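Local coordinates for conserved exported protein (PDB 3CLW) that is of unknown function but probably hydrolyses O-glycosidic bonds, as a family 30 glycoside hydrolase with a TIM-barrel domain, at residues A[37-40]-A[41-44]; A[374-377]-A[378-382]; A[116-120]-A[121-125]; A[392-395]-A[396-399]; A[168-171]-A[172-176]. One frame throughout, in Å; residues are numbered along the deposited sequence.

The five contacts are local turns and helix segments. Contact 1, the first turn of helix 39-50, sits between contacts 2 and 3, with centres about 16 Å from each: Trp37 NE1 gives a probable hydrogen bond to Leu381 O of contact 2 at 2.7 Å, and Glu43 OE1 forms a salt bridge with Arg120 NH2 of contact 3 at 3.2 Å. Contacts 3 and 5 are ends of successive helices, centres about 13 Å apart, joined by probable hydrogen bonds from Arg118 NH1 to Gln174 O and from Asn123 ND2 to Gly175 O. Contact 4 touches none of the others; its nearest neighbour, contact 1, is about 8 Å away between closest atoms.

Contact 1 (A[37-40]-A[41-44]); sequences WPQE and KKEK
Pro38 and Lys42 meet at the start of helix 39-50, where Pro38 holds the N-cap position and the chain turns from a loop into the first helical turn. Pro38 O takes the first i to i+4 bond, from Lys42 N at 3.1 Å, nearly along the C=O axis, and a weak second one from Lys41 N. Two residues on, Lys44 N donates to Glu40 O, lying above the carbonyl plane.

The Lys42 side chain runs back over the preceding loop: chi1 (-98°) and an extended chi2 lay CD 3.2 Å from Trp37 O, and the bends at chi3 and chi4 then set NZ. That ammonium donates to Gly34 O. It also donates to two waters, one of which passes a bond on to Trp37 O, with both of its links 2.6 Å long, while the other donates to Gln39 OE1. Trp112 adds a cation-pi contact.

The other end of the Gln39 amide faces Glu43: NE2 donates weakly but almost straight (170°) to OE2, with the amide and carboxylate planes nearly perpendicular. Arg120 pairs with the other carboxylate oxygen, OE1. On the far flank Lys41 runs out extended to a salt bridge with Asp384 and a hydrogen bond to Gly385 O, while the indole NE1 of Trp37 is used by Leu381 O. The Trp37 and Lys41 side chains cross at about a right angle, and Lys41 CB sits at the edge of the indole, 4.0 Å from Trp37 CE3.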
loop_
_atom_site.group_PDB
_atom_site.type_symbol
_atom_site.label_atom_id
_atom_site.label_comp_id
_atom_site.label_asym_id
_atom_site.label_seq_id
_atom_site.Cartn_x
_atom_site.Cartn_y
_atom_site.Cartn_z
ATOM N N TRP A 37 -20.755 -11.102 5.852
ATOM C CA TRP A 37 -21.560 -10.340 4.905
ATOM C C TRP A 37 -22.249 -11.272 3.898
ATOM O O TRP A 37 -21.767 -12.388 3.667
ATOM C CB TRP A 37 -20.711 -9.284 4.199
ATOM C CG TRP A 37 -20.583 -8.029 5.011
ATOM C CD1 TRP A 37 -20.342 -7.933 6.368
ATOM C CD2 TRP A 37 -20.673 -6.694 4.524
ATOM N NE1 TRP A 37 -20.273 -6.620 6.738
ATOM C CE2 TRP A 37 -20.467 -5.834 5.626
ATOM C CE3 TRP A 37 -20.895 -6.135 3.250
ATOM C CZ2 TRP A 37 -20.497 -4.438 5.506
ATOM C CZ3 TRP A 37 -20.939 -4.763 3.134
ATOM C CH2 TRP A 37 -20.724 -3.927 4.260
ATOM N N PRO A 38 -23.387 -10.833 3.316
ATOM C CA PRO A 38 -24.049 -11.544 2.223
ATOM C C PRO A 38 -23.091 -11.845 1.059
ATOM O O PRO A 38 -22.302 -10.991 0.669
ATOM C CB PRO A 38 -25.129 -10.552 1.767
ATOM C CG PRO A 38 -25.443 -9.793 2.980
ATOM C CD PRO A 38 -24.130 -9.627 3.708
ATOM N N GLN A 39 -23.201 -13.045 0.512
ATOM C CA GLN A 39 -22.356 -13.553 -0.558
ATOM C C GLN A 39 -22.188 -12.544 -1.677
ATOM O O GLN A 39 -21.056 -12.258 -2.107
ATOM C CB GLN A 39 -22.948 -14.857 -1.116
ATOM C CG GLN A 39 -22.039 -15.658 -2.040
ATOM C CD GLN A 39 -20.878 -16.321 -1.314
ATOM O OE1 GLN A 39 -20.990 -16.688 -0.142
ATOM N NE2 GLN A 39 -19.748 -16.480 -2.011
ATOM N N GLU A 40 -23.299 -11.994 -2.145
ATOM C CA GLU A 40 -23.248 -11.119 -3.308
ATOM C C GLU A 40 -22.487 -9.855 -3.032
ATOM O O GLU A 40 -21.875 -9.323 -3.937
ATOM C CB GLU A 40 -24.639 -10.759 -3.806
ATOM C CG GLU A 40 -25.186 -11.782 -4.782
ATOM C CD GLU A 40 -26.471 -11.305 -5.496
ATOM O OE1 GLU A 40 -27.467 -12.076 -5.476
ATOM O OE2 GLU A 40 -26.489 -10.166 -6.058
ATOM N N LYS A 41 -22.563 -9.364 -1.798
ATOM C CA LYS A 41 -21.829 -8.165 -1.401
ATOM C C LYS A 41 -20.300 -8.416 -1.250
ATOM O O LYS A 41 -19.501 -7.665 -1.770
ATOM C CB LYS A 41 -22.436 -7.582 -0.113
ATOM C CG LYS A 41 -23.906 -7.168 -0.295
ATOM C CD LYS A 41 -24.375 -6.280 0.836
ATOM C CE LYS A 41 -25.852 -5.873 0.637
ATOM N NZ LYS A 41 -26.375 -5.337 1.892
ATOM N N LYS A 42 -19.936 -9.467 -0.518
ATOM C CA LYS A 42 -18.572 -10.046 -0.493
ATOM C C LYS A 42 -17.932 -10.110 -1.898
ATOM O O LYS A 42 -16.778 -9.646 -2.124
ATOM C CB LYS A 42 -18.681 -11.490 0.023
ATOM C CG LYS A 42 -18.373 -11.651 1.450
ATOM C CD LYS A 42 -19.014 -12.856 2.062
ATOM C CE LYS A 42 -18.539 -14.189 1.586
ATOM N NZ LYS A 42 -18.620 -15.157 2.726
ATOM N N GLU A 43 -18.686 -10.713 -2.827
ATOM C CA GLU A 43 -18.214 -10.940 -4.193
ATOM C C GLU A 43 -18.004 -9.649 -4.930
ATOM O O GLU A 43 -17.014 -9.491 -5.644
ATOM C CB GLU A 43 -19.186 -11.816 -4.963
ATOM C CG GLU A 43 -19.543 -13.018 -4.169
ATOM C CD GLU A 43 -19.008 -14.298 -4.714
ATOM O OE1 GLU A 43 -17.771 -14.417 -4.907
ATOM O OE2 GLU A 43 -19.856 -15.199 -4.953
ATOM N N LYS A 44 -18.955 -8.741 -4.767
ATOM C CA LYS A 44 -18.865 -7.409 -5.337
ATOM C C LYS A 44 -17.615 -6.641 -4.850
ATOM O O LYS A 44 -16.933 -6.015 -5.648
ATOM C CB LYS A 44 -20.147 -6.631 -5.035
ATOM C CG LYS A 44 -20.108 -5.123 -5.352
ATOM C CD LYS A 44 -20.032 -4.834 -6.852
ATOM C CE LYS A 44 -20.972 -3.641 -7.213
ATOM N NZ LYS A 44 -21.342 -3.600 -8.679
HETATM O O HOH W 1 -20.340 -14.444 4.525
HETATM O O HOH W 2 -18.857 -18.160 1.626
#

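Contact 2 (A[374-377]-A[378-382]); sequences EGSN and GLSLQ
Asn377 and Ser380 clasp each other at the entry to a short 3-10 turn, in the loop that links strands 368-371 and 386-389. The tight part is a knot of three hydrogen bonds, two of them weak. Ser380 OG donates to Asn377 O in a very short bond of 2.5 Å, and the backbone Ser380 N is shared weakly between two oxygens of the same asparagine, Asn377 O at 3.3 Å and Asn377 OD1 at 2.9 Å. The two side chains reach toward each other, Asn377 forward along the chain and Ser380 back: Asn377 CG stands between its own backbone N and carbonyl carbon (chi1 62°), which swings OD1 over the start of the turn, and Ser380 OG takes the equivalent place (chi1 66°), directed at the asparagine carbonyl. Within the turn, Leu381 N bonds to Gly378 O and Gln382 N to Leu379 O, continuing the 3-10 pattern.

Outside this knot the packing thins. Asn377 and Leu379 are exposed, and their side chains come together at Asn377 OD1 and Leu379 CB, 3.8 Å apart. The inner side is different: Leu381 is buried against Trp89 and Leu362, close to Trp37. Toward the start of the loop, Ser376 turns its hydroxyl to Leu373 O, while its CB packs 3.3 Å from Ser380 OG.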
loop_
_atom_site.group_PDB
_atom_site.type_symbol
_atom_site.label_atom_id
_atom_site.label_comp_id
_atom_site.label_asym_id
_atom_site.label_seq_id
_atom_site.Cartn_x
_atom_site.Cartn_y
_atom_site.Cartn_z
ATOM N N GLU A 374 -29.972 1.397 6.432
ATOM C CA GLU A 374 -30.611 2.583 7.001
ATOM C C GLU A 374 -31.107 2.382 8.422
ATOM O O GLU A 374 -31.620 1.304 8.775
ATOM C CB GLU A 374 -31.640 3.222 6.077
ATOM C CG GLU A 374 -32.931 2.518 5.963
ATOM C CD GLU A 374 -34.018 3.396 5.328
ATOM O OE1 GLU A 374 -34.154 4.583 5.736
ATOM O OE2 GLU A 374 -34.738 2.879 4.429
ATOM N N GLY A 375 -30.873 3.411 9.237
ATOM C CA GLY A 375 -31.220 3.381 10.646
ATOM C C GLY A 375 -30.302 2.576 11.560
ATOM O O GLY A 375 -30.552 2.493 12.770
ATOM N N SER A 376 -29.241 1.990 10.986
ATOM C CA SER A 376 -28.356 1.067 11.712
ATOM C C SER A 376 -27.111 1.793 12.171
ATOM O O SER A 376 -26.767 2.854 11.631
ATOM C CB SER A 376 -27.998 -0.121 10.835
ATOM O OG SER A 376 -29.151 -0.609 10.151
ATOM N N ASN A 377 -26.436 1.234 13.173
ATOM C CA ASN A 377 -25.222 1.860 13.699
ATOM C C ASN A 377 -23.945 1.323 12.988
ATOM O O ASN A 377 -24.038 0.481 12.064
ATOM C CB ASN A 377 -25.177 1.724 15.235
ATOM C CG ASN A 377 -25.122 0.273 15.710
ATOM O OD1 ASN A 377 -24.842 -0.653 14.941
ATOM N ND2 ASN A 377 -25.375 0.069 17.002
ATOM N N GLY A 378 -22.776 1.807 13.405
ATOM C CA GLY A 378 -21.499 1.368 12.816
ATOM C C GLY A 378 -21.138 -0.065 13.161
ATOM O O GLY A 378 -20.516 -0.760 12.365
ATOM N N LEU A 379 -21.546 -0.527 14.341
ATOM C CA LEU A 379 -21.300 -1.914 14.748
ATOM C C LEU A 379 -22.083 -2.904 13.921
ATOM O O LEU A 379 -21.679 -4.054 13.819
ATOM C CB LEU A 379 -21.607 -2.158 16.227
ATOM C CG LEU A 379 -20.514 -1.832 17.244
ATOM C CD1 LEU A 379 -21.124 -1.896 18.653
ATOM C CD2 LEU A 379 -19.287 -2.762 17.114
ATOM N N SER A 380 -23.193 -2.464 13.322
ATOM C CA SER A 380 -23.984 -3.355 12.493
ATOM C C SER A 380 -23.202 -3.767 11.248
ATOM O O SER A 380 -23.481 -4.801 10.679
ATOM C CB SER A 380 -25.300 -2.712 12.085
ATOM O OG SER A 380 -25.031 -1.612 11.246
ATOM N N LEU A 381 -22.241 -2.931 10.836
ATOM C CA LEU A 381 -21.349 -3.216 9.684
ATOM C C LEU A 381 -20.512 -4.464 9.857
ATOM O O LEU A 381 -19.955 -4.962 8.860
ATOM C CB LEU A 381 -20.452 -2.011 9.341
ATOM C CG LEU A 381 -21.200 -0.816 8.722
ATOM C CD1 LEU A 381 -20.335 0.458 8.677
ATOM C CD2 LEU A 381 -21.719 -1.160 7.340
ATOM N N GLN A 382 -20.420 -4.992 11.082
ATOM C CA GLN A 382 -19.776 -6.315 11.281
ATOM C C GLN A 382 -20.550 -7.454 10.555
ATOM O O GLN A 382 -19.989 -8.520 10.202
ATOM C CB GLN A 382 -19.584 -6.615 12.775
ATOM C CG GLN A 382 -18.581 -5.676 13.441
ATOM C CD GLN A 382 -18.202 -6.032 14.884
ATOM O OE1 GLN A 382 -18.846 -6.854 15.533
ATOM N NE2 GLN A 382 -17.135 -5.406 15.385
#

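Contact 3 (A[116-120]-A[121-125]); sequences AARER and GMNNF
Helix 108-119 ends in two backbone bonds: Met122 N reaches back to Ala117 O at 3.0 Å, and inside that loop Gly121 N bonds to Arg118 O at 2.8 Å, both donors standing above the carbonyl planes they address. Beyond them Met122 O lies against Arg118 CA in a C-H...O contact.

Ala117 forms the inner, apolar part. Its methyl lies 4.0 Å from Met122 CE and 4.1 Å from Phe125 CZ, in the fork between the two. The bends at chi2 and chi3 of Met122 (-54° and -72°) curl the thioether back, so that CE rests over one face of the Phe125 ring, offset toward its rim. Asn123 OD1 comes to the edge of this ring, in its plane, while hydrogen-bonding to His177 N.

The backbone bonds make a Schellman motif, with Gly121 as the C-prime residue; its positive phi of 86° lets the chain reverse out of the helix and run into strand 125-128, next to strand 68-71 in the barrel.

Arg118 and Asn123 run side by side on the outer flank, pointing the same way. The contact is made by the aliphatic part of the arginine, with CD 3.4 Å from Asn123 ND2, and the guanidinium plane is nearly perpendicular to the amide. Gln174 O and Gly175 O receive Arg118 NH1, and Gly175 O also takes Asn123 ND2. Arg120 leaves in another direction, toward Asp47 and the other acidic groups of helix 39-50, and its NH1 donates in the guanidinium plane to Ala116 O at 2.9 Å.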
loop_
_atom_site.group_PDB
_atom_site.type_symbol
_atom_site.label_atom_id
_atom_site.label_comp_id
_atom_site.label_asym_id
_atom_site.label_seq_id
_atom_site.Cartn_x
_atom_site.Cartn_y
_atom_site.Cartn_z
ATOM N N ALA A 116 -10.958 -15.421 -2.713
ATOM C CA ALA A 116 -11.672 -14.581 -3.685
ATOM C C ALA A 116 -10.724 -13.863 -4.635
ATOM O O ALA A 116 -11.027 -13.715 -5.821
ATOM C CB ALA A 116 -12.539 -13.570 -2.972
ATOM N N ALA A 117 -9.620 -13.367 -4.094
ATOM C CA ALA A 117 -8.543 -12.772 -4.886
ATOM C C ALA A 117 -7.977 -13.774 -5.891
ATOM O O ALA A 117 -7.900 -13.481 -7.084
ATOM C CB ALA A 117 -7.422 -12.251 -3.962
ATOM N N ARG A 118 -7.581 -14.957 -5.412
ATOM C CA ARG A 118 -6.970 -15.960 -6.293
ATOM C C ARG A 118 -7.949 -16.323 -7.418
ATOM O O ARG A 118 -7.570 -16.381 -8.582
ATOM C CB ARG A 118 -6.537 -17.195 -5.501
ATOM C CG ARG A 118 -5.817 -18.268 -6.347
ATOM C CD ARG A 118 -5.327 -19.437 -5.483
ATOM N NE ARG A 118 -6.415 -20.036 -4.712
ATOM C CZ ARG A 118 -6.248 -20.991 -3.800
ATOM N NH1 ARG A 118 -5.027 -21.435 -3.525
ATOM N NH2 ARG A 118 -7.300 -21.479 -3.139
ATOM N N GLU A 119 -9.220 -16.504 -7.049
ATOM C CA GLU A 119 -10.315 -16.805 -7.990
ATOM C C GLU A 119 -10.402 -15.793 -9.118
ATOM O O GLU A 119 -10.795 -16.135 -10.239
ATOM C CB GLU A 119 -11.639 -16.796 -7.223
ATOM C CG GLU A 119 -12.568 -17.905 -7.568
ATOM C CD GLU A 119 -13.857 -17.835 -6.743
ATOM O OE1 GLU A 119 -13.919 -18.473 -5.646
ATOM O OE2 GLU A 119 -14.796 -17.116 -7.188
ATOM N N ARG A 120 -10.051 -14.542 -8.808
ATOM C CA ARG A 120 -10.048 -13.466 -9.777
ATOM C C ARG A 120 -8.673 -13.225 -10.414
ATOM O O ARG A 120 -8.445 -12.189 -11.060
ATOM C CB ARG A 120 -10.598 -12.207 -9.125
ATOM C CG ARG A 120 -12.091 -12.318 -8.877
ATOM C CD ARG A 120 -12.524 -11.500 -7.708
ATOM N NE ARG A 120 -13.967 -11.577 -7.511
ATOM C CZ ARG A 120 -14.596 -12.556 -6.870
ATOM N NH1 ARG A 120 -13.895 -13.559 -6.346
ATOM N NH2 ARG A 120 -15.934 -12.514 -6.742
ATOM N N GLY A 121 -7.768 -14.189 -10.249
ATOM C CA GLY A 121 -6.493 -14.158 -10.978
ATOM C C GLY A 121 -5.401 -13.343 -10.286
ATOM O O GLY A 121 -4.413 -12.979 -10.911
ATOM N N MET A 122 -5.576 -13.070 -8.993
ATOM C CA MET A 122 -4.587 -12.328 -8.229
ATOM C C MET A 122 -4.068 -13.286 -7.147
ATOM O O MET A 122 -4.771 -13.569 -6.163
ATOM C CB MET A 122 -5.223 -11.068 -7.611
ATOM C CG MET A 122 -4.255 -9.969 -7.139
ATOM S SD MET A 122 -2.908 -10.353 -5.999
ATOM C CE MET A 122 -3.828 -10.614 -4.528
ATOM N N ASN A 123 -2.852 -13.798 -7.343
ATOM C CA ASN A 123 -2.273 -14.723 -6.378
ATOM C C ASN A 123 -0.871 -14.222 -5.977
ATOM O O ASN A 123 0.169 -14.777 -6.374
ATOM C CB ASN A 123 -2.294 -16.164 -6.930
ATOM C CG ASN A 123 -2.052 -17.214 -5.852
ATOM O OD1 ASN A 123 -1.790 -16.882 -4.689
ATOM N ND2 ASN A 123 -2.128 -18.499 -6.237
ATOM N N ASN A 124 -0.864 -13.133 -5.215
ATOM C CA ASN A 124 0.348 -12.489 -4.787
ATOM C C ASN A 124 0.064 -11.851 -3.456
ATOM O O ASN A 124 -0.613 -10.823 -3.385
ATOM C CB ASN A 124 0.854 -11.467 -5.835
ATOM C CG ASN A 124 2.080 -10.687 -5.356
ATOM O OD1 ASN A 124 2.879 -11.182 -4.558
ATOM N ND2 ASN A 124 2.239 -9.461 -5.853
ATOM N N PHE A 125 0.565 -12.470 -2.393
ATOM C CA PHE A 125 0.233 -12.036 -1.050
ATOM C C PHE A 125 1.450 -11.605 -0.208
ATOM O O PHE A 125 2.552 -12.146 -0.338
ATOM C CB PHE A 125 -0.562 -13.128 -0.321
ATOM C CG PHE A 125 -1.851 -13.510 -1.001
ATOM C CD1 PHE A 125 -1.882 -14.573 -1.927
ATOM C CD2 PHE A 125 -3.037 -12.826 -0.714
ATOM C CE1 PHE A 125 -3.065 -14.948 -2.555
ATOM C CE2 PHE A 125 -4.253 -13.194 -1.364
ATOM C CZ PHE A 125 -4.258 -14.247 -2.292
#

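Contact 4 (A[392-395]-A[396-399]); sequences MLWT and TANY
Thr396 grips Met392 O twice, through its backbone N at 3.1 Å and its hydroxyl OG1 at 2.8 Å, the two donors approaching from opposite faces of the carbonyl plane. The hydroxyl can do this because it lies beside its own backbone N (chi1 -58°), facing back down helix 391-400; Trp356 NE1 is a further partner of OG1. One residue later Ala397 N bonds to Leu393 O at 3.0 Å. Trp394 O is also doubly engaged, by Asn398 N and, weakly, by Asn398 ND2, both at 3.0 Å; Thr467 OG1 is the stronger partner of that amide nitrogen. These side-chain bonds satisfy polar groups that are buried.

Farther out, Ala397, Leu393 and Trp394 make an apolar patch. Ala397 CB sits obliquely to the Trp394 indole, 4.2 Å from CE3, while Leu393 CD2 lies over the centre of one indole face. Separately, Tyr399 brings the edge of its ring to Thr395 O, with CD2 3.5 Å away. Met392 and Tyr399 touch helix 328-347; Tyr399 and Asn398 touch strand 438-444, and Thr395 and Asn398 strand 490-495.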
loop_
_atom_site.group_PDB
_atom_site.type_symbol
_atom_site.label_atom_id
_atom_site.label_comp_id
_atom_site.label_asym_id
_atom_site.label_seq_id
_atom_site.Cartn_x
_atom_site.Cartn_y
_atom_site.Cartn_z
ATOM N N MET A 392 -11.208 7.931 -4.712
ATOM C CA MET A 392 -9.900 7.411 -4.401
ATOM C C MET A 392 -9.800 6.035 -5.010
ATOM O O MET A 392 -8.748 5.666 -5.500
ATOM C CB MET A 392 -9.642 7.377 -2.884
ATOM C CG MET A 392 -9.284 8.770 -2.268
ATOM S SD MET A 392 -9.291 8.959 -0.483
ATOM C CE MET A 392 -11.074 8.859 -0.158
ATOM N N LEU A 393 -10.897 5.275 -5.023
ATOM C CA LEU A 393 -10.822 3.973 -5.657
ATOM C C LEU A 393 -10.517 4.171 -7.131
ATOM O O LEU A 393 -9.628 3.543 -7.679
ATOM C CB LEU A 393 -12.114 3.147 -5.456
ATOM C CG LEU A 393 -12.083 1.689 -5.966
ATOM C CD1 LEU A 393 -13.078 0.792 -5.236
ATOM C CD2 LEU A 393 -12.386 1.624 -7.453
ATOM N N TRP A 394 -11.267 5.055 -7.772
ATOM C CA TRP A 394 -11.142 5.260 -9.212
ATOM C C TRP A 394 -9.815 5.916 -9.660
ATOM O O TRP A 394 -9.231 5.547 -10.690
ATOM C CB TRP A 394 -12.415 5.938 -9.738
ATOM C CG TRP A 394 -13.602 5.069 -9.395
ATOM C CD1 TRP A 394 -14.608 5.346 -8.488
ATOM C CD2 TRP A 394 -13.866 3.736 -9.892
ATOM N NE1 TRP A 394 -15.487 4.284 -8.449
ATOM C CE2 TRP A 394 -15.039 3.282 -9.269
ATOM C CE3 TRP A 394 -13.205 2.882 -10.802
ATOM C CZ2 TRP A 394 -15.594 2.021 -9.542
ATOM C CZ3 TRP A 394 -13.726 1.645 -11.052
ATOM C CH2 TRP A 394 -14.916 1.211 -10.418
ATOM N N THR A 395 -9.303 6.836 -8.866
ATOM C CA THR A 395 -8.032 7.471 -9.224
ATOM C C THR A 395 -6.865 6.505 -9.025
ATOM O O THR A 395 -5.897 6.552 -9.792
ATOM C CB THR A 395 -7.775 8.784 -8.465
ATOM O OG1 THR A 395 -7.734 8.534 -7.055
ATOM C CG2 THR A 395 -8.877 9.808 -8.781
ATOM N N THR A 396 -6.966 5.625 -8.027
ATOM C CA THR A 396 -5.987 4.525 -7.884
ATOM C C THR A 396 -6.051 3.621 -9.111
ATOM O O THR A 396 -5.025 3.277 -9.699
ATOM C CB THR A 396 -6.217 3.671 -6.619
ATOM O OG1 THR A 396 -6.156 4.504 -5.466
ATOM C CG2 THR A 396 -5.152 2.592 -6.485
ATOM N N ALA A 397 -7.271 3.273 -9.500
ATOM C CA ALA A 397 -7.509 2.415 -10.664
ATOM C C ALA A 397 -6.914 2.955 -11.963
ATOM O O ALA A 397 -6.503 2.173 -12.793
ATOM C CB ALA A 397 -9.036 2.108 -10.823
ATOM N N ASN A 398 -6.870 4.281 -12.134
ATOM C CA ASN A 398 -6.214 4.906 -13.287
ATOM C C ASN A 398 -4.811 4.326 -13.417
ATOM O O ASN A 398 -4.310 4.084 -14.510
ATOM C CB ASN A 398 -6.104 6.438 -13.098
ATOM C CG ASN A 398 -7.320 7.196 -13.649
ATOM O OD1 ASN A 398 -7.407 7.508 -14.863
ATOM N ND2 ASN A 398 -8.253 7.508 -12.765
ATOM N N TYR A 399 -4.179 4.114 -12.268
ATOM C CA TYR A 399 -2.869 3.477 -12.217
ATOM C C TYR A 399 -2.964 1.955 -12.178
ATOM O O TYR A 399 -2.518 1.276 -13.121
ATOM C CB TYR A 399 -2.100 3.976 -11.004
ATOM C CG TYR A 399 -1.676 5.408 -11.097
ATOM C CD1 TYR A 399 -0.510 5.774 -11.786
ATOM C CD2 TYR A 399 -2.421 6.421 -10.470
ATOM C CE1 TYR A 399 -0.096 7.122 -11.859
ATOM C CE2 TYR A 399 -2.010 7.760 -10.537
ATOM C CZ TYR A 399 -0.853 8.088 -11.239
ATOM O OH TYR A 399 -0.465 9.403 -11.297
#

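Contact 5 (A[168-171]-A[172-176]); sequences AQHF and REQGF
Phe171 and Phe176 meet across the C-terminal turn of helix 157-173, a Schellman motif that brings the chain round toward strand 178-182 in the barrel. Phe176 N donates to Phe171 O at 2.9 Å, enclosing the smaller loop closed by Gly175 N to Arg172 O; Gly175, with its positive phi of 91°, makes the reversal. Phe171 O also receives a weak bond from Gln174 N. The last regular helical bonds are Arg172 N to Ala168 O, in the carbonyl plane, and Glu173 N to Gln169 O.

On the inner side the two phenylalanines cross obliquely, Phe176 CD1 meeting the edge of the Phe171 ring 4.1 Å from CD2. His170 CD2 lies 3.5 Å above the plane of the Phe171 ring, over its centre. On the outer side Gln174 CG, beside its own backbone N (chi1 -54°), touches one face of the imidazole toward its rim, a CH-pi contact 4.2 Å from the His170 ring centroid; Phe104 stacks on that ring too. Gln169 and Glu173 pass each other with CG 3.6 Å from OE2.

Arg172 NH1 turns to Val178 O, while Phe171 and Phe176 pack on Met114 of helix 108-119 and Ala168 rests against strand 178-182.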
loop_
_atom_site.group_PDB
_atom_site.type_symbol
_atom_site.label_atom_id
_atom_site.label_comp_id
_atom_site.label_asym_id
_atom_site.label_seq_id
_atom_site.Cartn_x
_atom_site.Cartn_y
_atom_site.Cartn_z
ATOM N N ALA A 168 3.152 -18.583 6.574
ATOM C CA ALA A 168 3.354 -18.425 5.138
ATOM C C ALA A 168 3.430 -19.779 4.443
ATOM O O ALA A 168 2.821 -19.979 3.385
ATOM C CB ALA A 168 4.623 -17.577 4.803
ATOM N N GLN A 169 4.175 -20.699 5.034
ATOM C CA GLN A 169 4.347 -22.010 4.406
ATOM C C GLN A 169 3.039 -22.761 4.342
ATOM O O GLN A 169 2.758 -23.404 3.334
ATOM C CB GLN A 169 5.384 -22.865 5.115
ATOM C CG GLN A 169 5.719 -24.165 4.359
ATOM C CD GLN A 169 6.897 -24.938 5.013
ATOM O OE1 GLN A 169 7.206 -24.759 6.201
ATOM N NE2 GLN A 169 7.549 -25.778 4.235
ATOM N N HIS A 170 2.259 -22.700 5.413
ATOM C CA HIS A 170 0.903 -23.275 5.418
ATOM C C HIS A 170 0.085 -22.796 4.229
ATOM O O HIS A 170 -0.489 -23.591 3.504
ATOM C CB HIS A 170 0.134 -22.938 6.686
ATOM C CG HIS A 170 -1.304 -23.319 6.609
ATOM N ND1 HIS A 170 -1.748 -24.600 6.870
ATOM C CD2 HIS A 170 -2.402 -22.598 6.262
ATOM C CE1 HIS A 170 -3.056 -24.652 6.671
ATOM N NE2 HIS A 170 -3.478 -23.446 6.328
ATOM N N PHE A 171 0.044 -21.489 4.031
ATOM C CA PHE A 171 -0.752 -20.939 2.942
ATOM C C PHE A 171 -0.142 -21.206 1.555
ATOM O O PHE A 171 -0.891 -21.395 0.576
ATOM C CB PHE A 171 -1.113 -19.479 3.220
ATOM C CG PHE A 171 -2.139 -19.342 4.319
ATOM C CD1 PHE A 171 -1.745 -19.103 5.632
ATOM C CD2 PHE A 171 -3.488 -19.569 4.048
ATOM C CE1 PHE A 171 -2.674 -19.036 6.675
ATOM C CE2 PHE A 171 -4.462 -19.492 5.071
ATOM C CZ PHE A 171 -4.035 -19.224 6.402
ATOM N N ARG A 172 1.196 -21.320 1.485
ATOM C CA ARG A 172 1.822 -21.773 0.224
ATOM C C ARG A 172 1.384 -23.178 -0.148
ATOM O O ARG A 172 1.105 -23.455 -1.332
ATOM C CB ARG A 172 3.366 -21.620 0.218
ATOM C CG ARG A 172 3.822 -20.138 0.359
ATOM C CD ARG A 172 5.326 -19.937 0.185
ATOM N NE ARG A 172 5.696 -20.196 -1.180
ATOM C CZ ARG A 172 5.663 -19.296 -2.168
ATOM N NH1 ARG A 172 5.300 -18.033 -1.961
ATOM N NH2 ARG A 172 5.997 -19.666 -3.390
ATOM N N GLU A 173 1.296 -24.041 0.857
ATOM C CA GLU A 173 0.894 -25.458 0.660
ATOM C C GLU A 173 -0.606 -25.616 0.325
ATOM O O GLU A 173 -1.041 -26.665 -0.129
ATOM C CB GLU A 173 1.351 -26.328 1.844
ATOM C CG GLU A 173 2.915 -26.443 1.925
ATOM C CD GLU A 173 3.423 -27.108 3.209
ATOM O OE1 GLU A 173 2.626 -27.315 4.160
ATOM O OE2 GLU A 173 4.636 -27.427 3.264
ATOM N N GLN A 174 -1.368 -24.536 0.550
ATOM C CA GLN A 174 -2.729 -24.390 0.073
ATOM C C GLN A 174 -2.849 -23.678 -1.281
ATOM O O GLN A 174 -3.947 -23.383 -1.717
ATOM C CB GLN A 174 -3.529 -23.587 1.086
ATOM C CG GLN A 174 -3.469 -24.141 2.465
ATOM C CD GLN A 174 -4.606 -25.028 2.752
ATOM O OE1 GLN A 174 -4.629 -26.202 2.367
ATOM N NE2 GLN A 174 -5.602 -24.467 3.433
ATOM N N GLY A 175 -1.739 -23.364 -1.926
ATOM C CA GLY A 175 -1.791 -22.747 -3.228
ATOM C C GLY A 175 -1.804 -21.230 -3.245
ATOM O O GLY A 175 -2.086 -20.631 -4.291
ATOM N N PHE A 176 -1.486 -20.587 -2.116
ATOM C CA PHE A 176 -1.415 -19.131 -2.104
ATOM C C PHE A 176 0.057 -18.633 -2.183
ATOM O O PHE A 176 0.901 -19.069 -1.403
ATOM C CB PHE A 176 -2.148 -18.543 -0.899
ATOM C CG PHE A 176 -3.627 -18.909 -0.827
ATOM C CD1 PHE A 176 -4.062 -19.948 0.012
ATOM C CD2 PHE A 176 -4.573 -18.219 -1.583
ATOM C CE1 PHE A 176 -5.428 -20.284 0.113
ATOM C CE2 PHE A 176 -5.944 -18.543 -1.484
ATOM C CZ PHE A 176 -6.359 -19.587 -0.651
#